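Local coordinates for fiber protein 2 (Fowl adenovirus 1, PDB 2VTW) that probably forms the trimeric spikes at the capsid vertices and attaches the virion to a host receptor through its C-terminal head, at residues T18-S23 with P85-Q90; N27-S32 with V50-T55; T73-S78 with L166-F171. All coordinates share one frame; numbering follows the deposited sequence. Where two conformers were deposited one is given.

Interaction 1: residues T18-S23 with P85-Q90; sequences TGNFVS and PSNIGQ
N87 and S86 meet the backbone of T18, G19 and N20 where a loop crosses the end of a strand. The CB of N87 points toward the strand and lies 3.8 Å from T18 O. CG of N87 stands anti to its backbone N (chi1 -173°), beside the carbonyl carbon, and is 3.7 Å from the same oxygen. At the tip, N87 ND2 donates to T18 O over 2.9 Å. This bond is weak, because the N-H is bent well off the line to the acceptor. The side chain of N20 lies across that of N87, with the two amide planes 22° apart. N20 was modelled in two conformers, so its approach to N87 is less certain.

The fold here is the beta-rich fibre head. Residues 19-23 end strand 4-23. The loop that holds P85-Q90 runs between strands 71-76 and 92-94. S86 supplies a backbone link between them. N20 N donates to S86 O over 2.8 Å in an almost straight bond (177°). The donor lies above the carbonyl plane. G19 CA makes a C-H...O contact with the same oxygen, and S86 CA makes one with N20 O at 3.2 Å. The two backbones thus exchange contacts in both directions.

OG of S86 has a second role: it accepts from the backbone N of W75, on strand 71-76, which lies beside strand 4-23 in the sheet. The F21 ring turns an edge to this hydroxyl, with CD1 of F21 4.1 Å from OG of S86. One water joins N20 O to S86 OG, with a weak bond to P85 O. Another water, 2.7 Å from N87 O, joins that oxygen to T18 OG1.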
loop_
_atom_site.group_PDB
_atom_site.type_symbol
_atom_site.label_atom_id
_atom_site.label_comp_id
_atom_site.label_asym_id
_atom_site.label_seq_id
_atom_site.Cartn_x
_atom_site.Cartn_y
_atom_site.Cartn_z
ATOM N N THR A 18 16.576 -15.801 14.745
ATOM C CA THR A 18 15.688 -16.296 15.821
ATOM C C THR A 18 14.235 -16.563 15.378
ATOM O O THR A 18 13.452 -17.094 16.153
ATOM C CB THR A 18 15.665 -15.314 16.980
ATOM O OG1 THR A 18 15.219 -14.036 16.510
ATOM C CG2 THR A 18 17.068 -15.170 17.571
ATOM N N GLY A 19 13.878 -16.214 14.132
ATOM C CA GLY A 19 12.533 -16.434 13.633
ATOM C C GLY A 19 12.329 -17.861 13.175
ATOM O O GLY A 19 13.237 -18.456 12.599
ATOM N N ASN A 20 11.147 -18.409 13.462
ATOM C CA ASN A 20 10.779 -19.765 13.059
ATOM C C ASN A 20 9.785 -19.687 11.913
ATOM O O ASN A 20 8.584 -19.474 12.135
ATOM C CB ASN A 20 10.131 -20.548 14.214
ATOM C CG ASN A 20 11.063 -20.770 15.381
ATOM O OD1 ASN A 20 12.267 -20.945 15.209
ATOM N ND2 ASN A 20 10.502 -20.775 16.587
ATOM N N PHE A 21 10.274 -19.859 10.687
ATOM C CA PHE A 21 9.438 -19.748 9.509
ATOM C C PHE A 21 9.237 -21.135 8.936
ATOM O O PHE A 21 10.003 -22.048 9.231
ATOM C CB PHE A 21 10.102 -18.786 8.495
ATOM C CG PHE A 21 10.543 -17.453 9.102
ATOM C CD1 PHE A 21 9.837 -16.872 10.143
ATOM C CD2 PHE A 21 11.645 -16.778 8.602
ATOM C CE1 PHE A 21 10.238 -15.672 10.714
ATOM C CE2 PHE A 21 12.041 -15.558 9.149
ATOM C CZ PHE A 21 11.333 -15.004 10.211
ATOM N N VAL A 22 8.214 -21.314 8.122
ATOM C CA VAL A 22 7.935 -22.629 7.594
ATOM C C VAL A 22 7.666 -22.589 6.091
ATOM O O VAL A 22 6.939 -21.712 5.617
ATOM C CB VAL A 22 6.725 -23.266 8.318
ATOM C CG1 VAL A 22 6.540 -24.705 7.875
ATOM C CG2 VAL A 22 6.892 -23.159 9.815
ATOM N N SER A 23 8.246 -23.552 5.368
ATOM C CA SER A 23 8.096 -23.682 3.926
ATOM C C SER A 23 6.781 -24.370 3.587
ATOM O O SER A 23 6.216 -25.082 4.420
ATOM C CB SER A 23 9.255 -24.504 3.342
ATOM O OG SER A 23 8.897 -25.885 3.193
ATOM N N PRO A 85 3.673 -18.440 16.730
ATOM C CA PRO A 85 4.199 -19.564 15.938
ATOM C C PRO A 85 5.601 -19.364 15.345
ATOM O O PRO A 85 6.320 -20.349 15.154
ATOM C CB PRO A 85 3.182 -19.707 14.804
ATOM C CG PRO A 85 1.970 -18.982 15.241
ATOM C CD PRO A 85 2.355 -17.984 16.245
ATOM N N SER A 86 5.966 -18.106 15.086
ATOM C CA SER A 86 7.215 -17.724 14.410
ATOM C C SER A 86 8.253 -17.149 15.352
ATOM O O SER A 86 9.351 -16.853 14.932
ATOM C CB SER A 86 6.926 -16.695 13.279
ATOM O OG SER A 86 6.295 -17.336 12.172
ATOM N N ASN A 87 7.889 -16.962 16.617
ATOM C CA ASN A 87 8.835 -16.626 17.671
ATOM C C ASN A 87 9.300 -15.206 17.502
ATOM O O ASN A 87 10.486 -14.907 17.614
ATOM C CB ASN A 87 10.004 -17.643 17.703
ATOM C CG ASN A 87 10.954 -17.461 18.893
ATOM O OD1 ASN A 87 10.557 -17.015 19.987
ATOM N ND2 ASN A 87 12.241 -17.778 18.663
ATOM N N ILE A 88 8.342 -14.313 17.251
ATOM C CA ILE A 88 8.619 -12.888 17.345
ATOM C C ILE A 88 9.095 -12.620 18.762
ATOM O O ILE A 88 8.436 -13.009 19.708
ATOM C CB ILE A 88 7.379 -11.995 16.998
ATOM C CG1 ILE A 88 6.809 -12.358 15.622
ATOM C CG2 ILE A 88 7.731 -10.522 16.995
ATOM C CD1 ILE A 88 7.850 -12.410 14.500
ATOM N N GLY A 89 10.245 -11.958 18.884
ATOM C CA GLY A 89 10.854 -11.657 20.160
ATOM C C GLY A 89 10.262 -10.434 20.832
ATOM O O GLY A 89 9.581 -9.609 20.200
ATOM N N GLN A 90 10.533 -10.319 22.130
ATOM C CA GLN A 90 10.101 -9.174 22.926
ATOM C C GLN A 90 10.833 -8.038 22.306
ATOM O O GLN A 90 11.910 -8.236 21.751
ATOM C CB GLN A 90 10.532 -9.309 24.396
ATOM C CG GLN A 90 9.987 -10.558 25.118
ATOM C CD GLN A 90 8.513 -10.456 25.475
ATOM O OE1 GLN A 90 8.014 -9.362 25.768
ATOM N NE2 GLN A 90 7.801 -11.602 25.462
HETATM O O HOH W 1 12.965 -13.811 17.791
HETATM O O HOH W 2 5.963 -20.255 11.972
#

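Interaction 2: residues N27-S32 with V50-T55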
loop_
_atom_site.group_PDB
_atom_site.type_symbol
_atom_site.label_atom_id
_atom_site.label_comp_id
_atom_site.label_asym_id
_atom_site.label_seq_id
_atom_site.Cartn_x
_atom_site.Cartn_y
_atom_site.Cartn_z
ATOM N N ASN A 27 8.521 -27.854 6.163
ATOM C CA ASN A 27 9.845 -27.859 6.781
ATOM C C ASN A 27 10.084 -26.508 7.409
ATOM O O ASN A 27 10.008 -25.495 6.714
ATOM C CB ASN A 27 10.923 -28.191 5.740
ATOM C CG ASN A 27 10.660 -29.522 5.055
ATOM O OD1 ASN A 27 10.606 -30.570 5.706
ATOM N ND2 ASN A 27 10.456 -29.486 3.744
ATOM N N PRO A 28 10.303 -26.468 8.736
ATOM C CA PRO A 28 10.693 -25.209 9.352
ATOM C C PRO A 28 12.114 -24.820 9.024
ATOM O O PRO A 28 12.900 -25.652 8.570
ATOM C CB PRO A 28 10.579 -25.483 10.864
ATOM C CG PRO A 28 9.821 -26.723 10.987
ATOM C CD PRO A 28 10.116 -27.517 9.749
ATOM N N PHE A 29 12.433 -23.560 9.279
ATOM C CA PHE A 29 13.772 -23.057 9.091
ATOM C C PHE A 29 13.862 -21.762 9.849
ATOM O O PHE A 29 12.866 -21.270 10.363
ATOM C CB PHE A 29 14.109 -22.871 7.591
ATOM C CG PHE A 29 13.253 -21.829 6.881
ATOM C CD1 PHE A 29 13.697 -20.511 6.765
ATOM C CD2 PHE A 29 12.009 -22.174 6.334
ATOM C CE1 PHE A 29 12.926 -19.540 6.115
ATOM C CE2 PHE A 29 11.231 -21.205 5.685
ATOM C CZ PHE A 29 11.707 -19.888 5.566
ATOM N N ASN A 30 15.059 -21.210 9.917
ATOM C CA ASN A 30 15.285 -20.010 10.678
ATOM C C ASN A 30 15.708 -18.811 9.808
ATOM O O ASN A 30 16.491 -18.948 8.877
ATOM C CB ASN A 30 16.316 -20.313 11.753
ATOM C CG ASN A 30 15.849 -21.419 12.687
ATOM O OD1 ASN A 30 16.439 -22.506 12.730
ATOM N ND2 ASN A 30 14.734 -21.167 13.399
ATOM N N GLY A 31 15.186 -17.639 10.137
ATOM C CA GLY A 31 15.502 -16.418 9.406
ATOM C C GLY A 31 15.552 -15.267 10.368
ATOM O O GLY A 31 15.024 -15.374 11.469
ATOM N N SER A 32 16.219 -14.185 9.968
ATOM C CA SER A 32 16.215 -12.946 10.732
ATOM C C SER A 32 15.056 -12.070 10.261
ATOM O O SER A 32 14.492 -12.297 9.188
ATOM C CB SER A 32 17.543 -12.214 10.561
ATOM O OG SER A 32 18.623 -13.144 10.685
ATOM N N VAL A 50 12.591 -9.411 6.083
ATOM C CA VAL A 50 12.962 -10.817 6.327
ATOM C C VAL A 50 14.269 -11.123 5.575
ATOM O O VAL A 50 14.422 -10.736 4.404
ATOM C CB VAL A 50 11.842 -11.810 5.868
ATOM C CG1 VAL A 50 12.347 -13.268 5.818
ATOM C CG2 VAL A 50 10.632 -11.733 6.788
ATOM N N LYS A 51 15.210 -11.807 6.234
ATOM C CA LYS A 51 16.423 -12.330 5.540
ATOM C C LYS A 51 16.674 -13.808 5.907
ATOM O O LYS A 51 16.568 -14.184 7.072
ATOM C CB LYS A 51 17.636 -11.444 5.827
ATOM C CG LYS A 51 18.877 -11.782 5.003
ATOM C CD LYS A 51 20.035 -10.888 5.401
ATOM C CE LYS A 51 21.308 -11.244 4.654
ATOM N NZ LYS A 51 22.279 -10.148 4.890
ATOM N N VAL A 52 16.944 -14.642 4.897
ATOM C CA VAL A 52 17.249 -16.051 5.084
ATOM C C VAL A 52 18.647 -16.338 4.488
ATOM O O VAL A 52 18.901 -16.035 3.320
ATOM C CB VAL A 52 16.192 -16.956 4.421
ATOM C CG1 VAL A 52 16.369 -18.412 4.857
ATOM C CG2 VAL A 52 14.782 -16.470 4.754
ATOM N N ASP A 53 19.544 -16.875 5.319
ATOM C CA ASP A 53 20.942 -17.204 4.965
ATOM C C ASP A 53 20.998 -18.736 4.986
ATOM O O ASP A 53 20.631 -19.355 5.990
ATOM C CB ASP A 53 21.883 -16.564 5.995
ATOM C CG ASP A 53 23.391 -16.715 5.658
ATOM O OD1 ASP A 53 23.830 -17.757 5.117
ATOM O OD2 ASP A 53 24.153 -15.776 5.989
ATOM N N THR A 54 21.386 -19.351 3.872
ATOM C CA THR A 54 21.399 -20.806 3.766
ATOM C C THR A 54 22.355 -21.448 4.782
ATOM O O THR A 54 22.166 -22.611 5.166
ATOM C CB THR A 54 21.739 -21.292 2.332
ATOM O OG1 THR A 54 23.018 -20.787 1.945
ATOM C CG2 THR A 54 20.662 -20.838 1.335
ATOM N N THR A 55 23.351 -20.687 5.229
ATOM C CA THR A 55 24.298 -21.178 6.229
ATOM C C THR A 55 23.797 -21.059 7.680
ATOM O O THR A 55 24.434 -21.604 8.586
ATOM C CB THR A 55 25.700 -20.496 6.114
ATOM O OG1 THR A 55 25.648 -19.144 6.595
ATOM C CG2 THR A 55 26.222 -20.544 4.648
HETATM O O HOH W 3 18.673 -17.767 8.045
HETATM O O HOH W 4 19.240 -15.008 8.433
#
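S32 and K51 pair in the beta hairpin of strands 28-40 and 43-53, near the ends away from the turn. Theirs is a hydrogen-bonded antiparallel pair. S32 N donates to K51 O over 2.9 Å, and K51 N donates to S32 O over 3.1 Å. The second bond is the straighter, although its donor sits above the carbonyl plane.

Beyond this pair the short strand segments splay, with an angle of 128° between their directions. G31 has no side chain, and its CA comes within 3.4 Å of K51 O. One residue further, a water takes over: it donates to N30 O and accepts from D53 N. A second water donates to K51 O and also binds S32 OG.

The apolar part is F29 against V52. The F29 ring and the V52 side chain meet at about a right angle. CE1 of F29 is 3.8 Å from both CG1 and CG2 of V52, so it faces the fork of the valine. With chi1 at 64°, CG of F29 lies between its backbone N and carbonyl carbon, which directs the ring to V52. F179 and F72 meet F29 edge-to-face.

D53 forms an Asx turn: its OD1 accepts from T55 N at 3.0 Å and from T55 OG1, both from one face of the carboxylate. Where the backbones are too far apart for direct bonds, as at N30 and D53, water links the polar groups, and F29 on V52 supplies the apolar contact.

Interaction 3: residues T73-S78 with L166-F171; sequences TVWVSS and LIAFTF
T73 faces T170 across a non-hydrogen-bonded antiparallel pair, and their hydroxyls meet. T170 OG1 donates to T73 OG1 over 2.8 Å. T73 OG1 is also bonded to Y124 O, and T170 OG1 to S126 N, so both buried hydroxyls are held from outside the pair as well.

V74 pairs with F169 through two backbone hydrogen bonds. V74 N donates to F169 O, and F169 N to V74 O. The V74 side chain lies on the other face of the sheet from T73, where its CG2 packs 3.9 Å from CE2 of F171.

W75 returns to the T73 face. Its CG stands beside its own backbone N (chi1 -76°). The ring reaches over A168, whose CB sits above one face, 3.6 Å from the centroid of the six-membered ring and 15° off its normal. This is a CH-pi contact. CE3 of W75 also touches CB of L166 at 3.6 Å. F115 and Y124 meet the indole from elsewhere in the head.

V76 pairs with I167 by two more backbone bonds. Its CG2 lies 3.7 Å from CE2 of F169, with the two side chains crossing at a slant.

S77 has left the strand. Its CB meets CD2 of L166 at 3.5 Å, while its OG bonds to C83 O and F79 N.

Strand 71-76 pairs with 163-173 on one side and with 4-23, through V22 and T73, on the other. On the V74 and V76 face, F169 and F171 touch strands 185-197 and 43-53, the apolar packing of the two-sheet sandwich of fibre heads.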
loop_
_atom_site.group_PDB
_atom_site.type_symbol
_atom_site.label_atom_id
_atom_site.label_comp_id
_atom_site.label_asym_id
_atom_site.label_seq_id
_atom_site.Cartn_x
_atom_site.Cartn_y
_atom_site.Cartn_z
ATOM N N THR A 73 5.910 -18.939 5.112
ATOM C CA THR A 73 5.039 -18.087 5.929
ATOM C C THR A 73 5.765 -17.588 7.156
ATOM O O THR A 73 6.512 -18.335 7.813
ATOM C CB THR A 73 3.759 -18.837 6.335
ATOM O OG1 THR A 73 3.076 -19.265 5.156
ATOM C CG2 THR A 73 2.825 -17.975 7.211
ATOM N N VAL A 74 5.552 -16.314 7.443
ATOM C CA VAL A 74 5.964 -15.675 8.673
ATOM C C VAL A 74 4.683 -15.157 9.386
ATOM O O VAL A 74 3.816 -14.526 8.766
ATOM C CB VAL A 74 6.939 -14.507 8.397
ATOM C CG1 VAL A 74 7.265 -13.718 9.696
ATOM C CG2 VAL A 74 8.211 -15.049 7.777
ATOM N N TRP A 75 4.559 -15.480 10.674
ATOM C CA TRP A 75 3.466 -15.013 11.525
ATOM C C TRP A 75 3.895 -13.818 12.340
ATOM O O TRP A 75 4.869 -13.900 13.074
ATOM C CB TRP A 75 3.022 -16.141 12.474
ATOM C CG TRP A 75 2.210 -17.155 11.783
ATOM C CD1 TRP A 75 2.638 -18.328 11.270
ATOM C CD2 TRP A 75 0.803 -17.073 11.498
ATOM N NE1 TRP A 75 1.590 -18.990 10.678
ATOM C CE2 TRP A 75 0.454 -18.232 10.801
ATOM C CE3 TRP A 75 -0.179 -16.113 11.738
ATOM C CZ2 TRP A 75 -0.846 -18.476 10.372
ATOM C CZ3 TRP A 75 -1.458 -16.354 11.315
ATOM C CH2 TRP A 75 -1.790 -17.522 10.649
ATOM N N VAL A 76 3.205 -12.688 12.205
ATOM C CA VAL A 76 3.423 -11.565 13.134
ATOM C C VAL A 76 2.364 -11.640 14.232
ATOM O O VAL A 76 1.149 -11.755 13.942
ATOM C CB VAL A 76 3.401 -10.189 12.453
ATOM C CG1 VAL A 76 3.407 -9.066 13.477
ATOM C CG2 VAL A 76 4.600 -10.067 11.528
ATOM N N SER A 77 2.836 -11.570 15.480
ATOM C CA SER A 77 2.003 -11.808 16.663
ATOM C C SER A 77 2.202 -10.696 17.638
ATOM O O SER A 77 3.292 -10.147 17.720
ATOM C CB SER A 77 2.352 -13.148 17.309
ATOM O OG SER A 77 1.553 -13.398 18.459
ATOM N N SER A 78 1.099 -10.317 18.297
ATOM C CA SER A 78 1.096 -9.447 19.449
ATOM C C SER A 78 0.967 -10.259 20.782
ATOM O O SER A 78 0.968 -9.661 21.839
ATOM C CB SER A 78 -0.069 -8.455 19.372
ATOM O OG SER A 78 -1.328 -9.129 19.395
ATOM N N LEU A 166 -3.796 -13.134 14.502
ATOM C CA LEU A 166 -2.441 -12.792 14.075
ATOM C C LEU A 166 -2.445 -12.432 12.576
ATOM O O LEU A 166 -3.428 -12.704 11.890
ATOM C CB LEU A 166 -1.500 -13.982 14.293
ATOM C CG LEU A 166 -0.938 -14.224 15.723
ATOM C CD1 LEU A 166 -2.052 -14.569 16.725
ATOM C CD2 LEU A 166 0.137 -15.316 15.655
ATOM N N ILE A 167 -1.332 -11.866 12.090
ATOM C CA ILE A 167 -1.127 -11.618 10.653
ATOM C C ILE A 167 -0.193 -12.668 10.018
ATOM O O ILE A 167 0.952 -12.766 10.399
ATOM C CB ILE A 167 -0.538 -10.179 10.368
ATOM C CG1 ILE A 167 -1.215 -9.114 11.238
ATOM C CG2 ILE A 167 -0.650 -9.864 8.827
ATOM C CD1 ILE A 167 -0.482 -7.793 11.354
ATOM N N ALA A 168 -0.695 -13.429 9.052
ATOM C CA ALA A 168 0.115 -14.345 8.260
ATOM C C ALA A 168 0.637 -13.620 7.005
ATOM O O ALA A 168 -0.146 -12.987 6.279
ATOM C CB ALA A 168 -0.685 -15.575 7.860
ATOM N N PHE A 169 1.953 -13.687 6.799
ATOM C CA PHE A 169 2.626 -13.188 5.593
ATOM C C PHE A 169 3.165 -14.392 4.863
ATOM O O PHE A 169 4.046 -15.061 5.385
ATOM C CB PHE A 169 3.814 -12.306 5.941
ATOM C CG PHE A 169 3.462 -10.970 6.523
ATOM C CD1 PHE A 169 3.617 -9.819 5.787
ATOM C CD2 PHE A 169 3.044 -10.859 7.837
ATOM C CE1 PHE A 169 3.327 -8.585 6.320
ATOM C CE2 PHE A 169 2.738 -9.604 8.389
ATOM C CZ PHE A 169 2.869 -8.475 7.641
ATOM N N THR A 170 2.640 -14.702 3.682
ATOM C CA THR A 170 3.191 -15.800 2.888
ATOM C C THR A 170 3.957 -15.235 1.696
ATOM O O THR A 170 3.388 -14.536 0.838
ATOM C CB THR A 170 2.158 -16.858 2.480
ATOM O OG1 THR A 170 1.542 -17.432 3.649
ATOM C CG2 THR A 170 2.815 -17.982 1.686
ATOM N N PHE A 171 5.252 -15.540 1.680
ATOM C CA PHE A 171 6.190 -15.087 0.656
ATOM C C PHE A 171 6.190 -16.093 -0.463
ATOM O O PHE A 171 6.498 -17.256 -0.246
ATOM C CB PHE A 171 7.579 -14.933 1.259
ATOM C CG PHE A 171 7.650 -13.864 2.316
ATOM C CD1 PHE A 171 8.224 -12.642 2.042
ATOM C CD2 PHE A 171 7.133 -14.079 3.590
ATOM C CE1 PHE A 171 8.278 -11.636 3.002
ATOM C CE2 PHE A 171 7.180 -13.076 4.568
ATOM C CZ PHE A 171 7.755 -11.867 4.286
#

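Interaction 3 is the most buried and lies nearest the centre of the chain. Interaction 2 is also buried but sits further out, and interaction 1 is only partly buried. Strand 4-23 connects them: F21 and G19 of interaction 1 bond to F29 and G31 of interaction 2, and V22 bonds to T73 of interaction 3. The loop of interaction 1 meets both strand 4-23 and strand 71-76. V50 of interaction 2 packs on F171 of interaction 3. The chemistry follows the place. Ordered backbone pairing and close apolar packing fill interaction 3, whereas waters enter interactions 1 and 2.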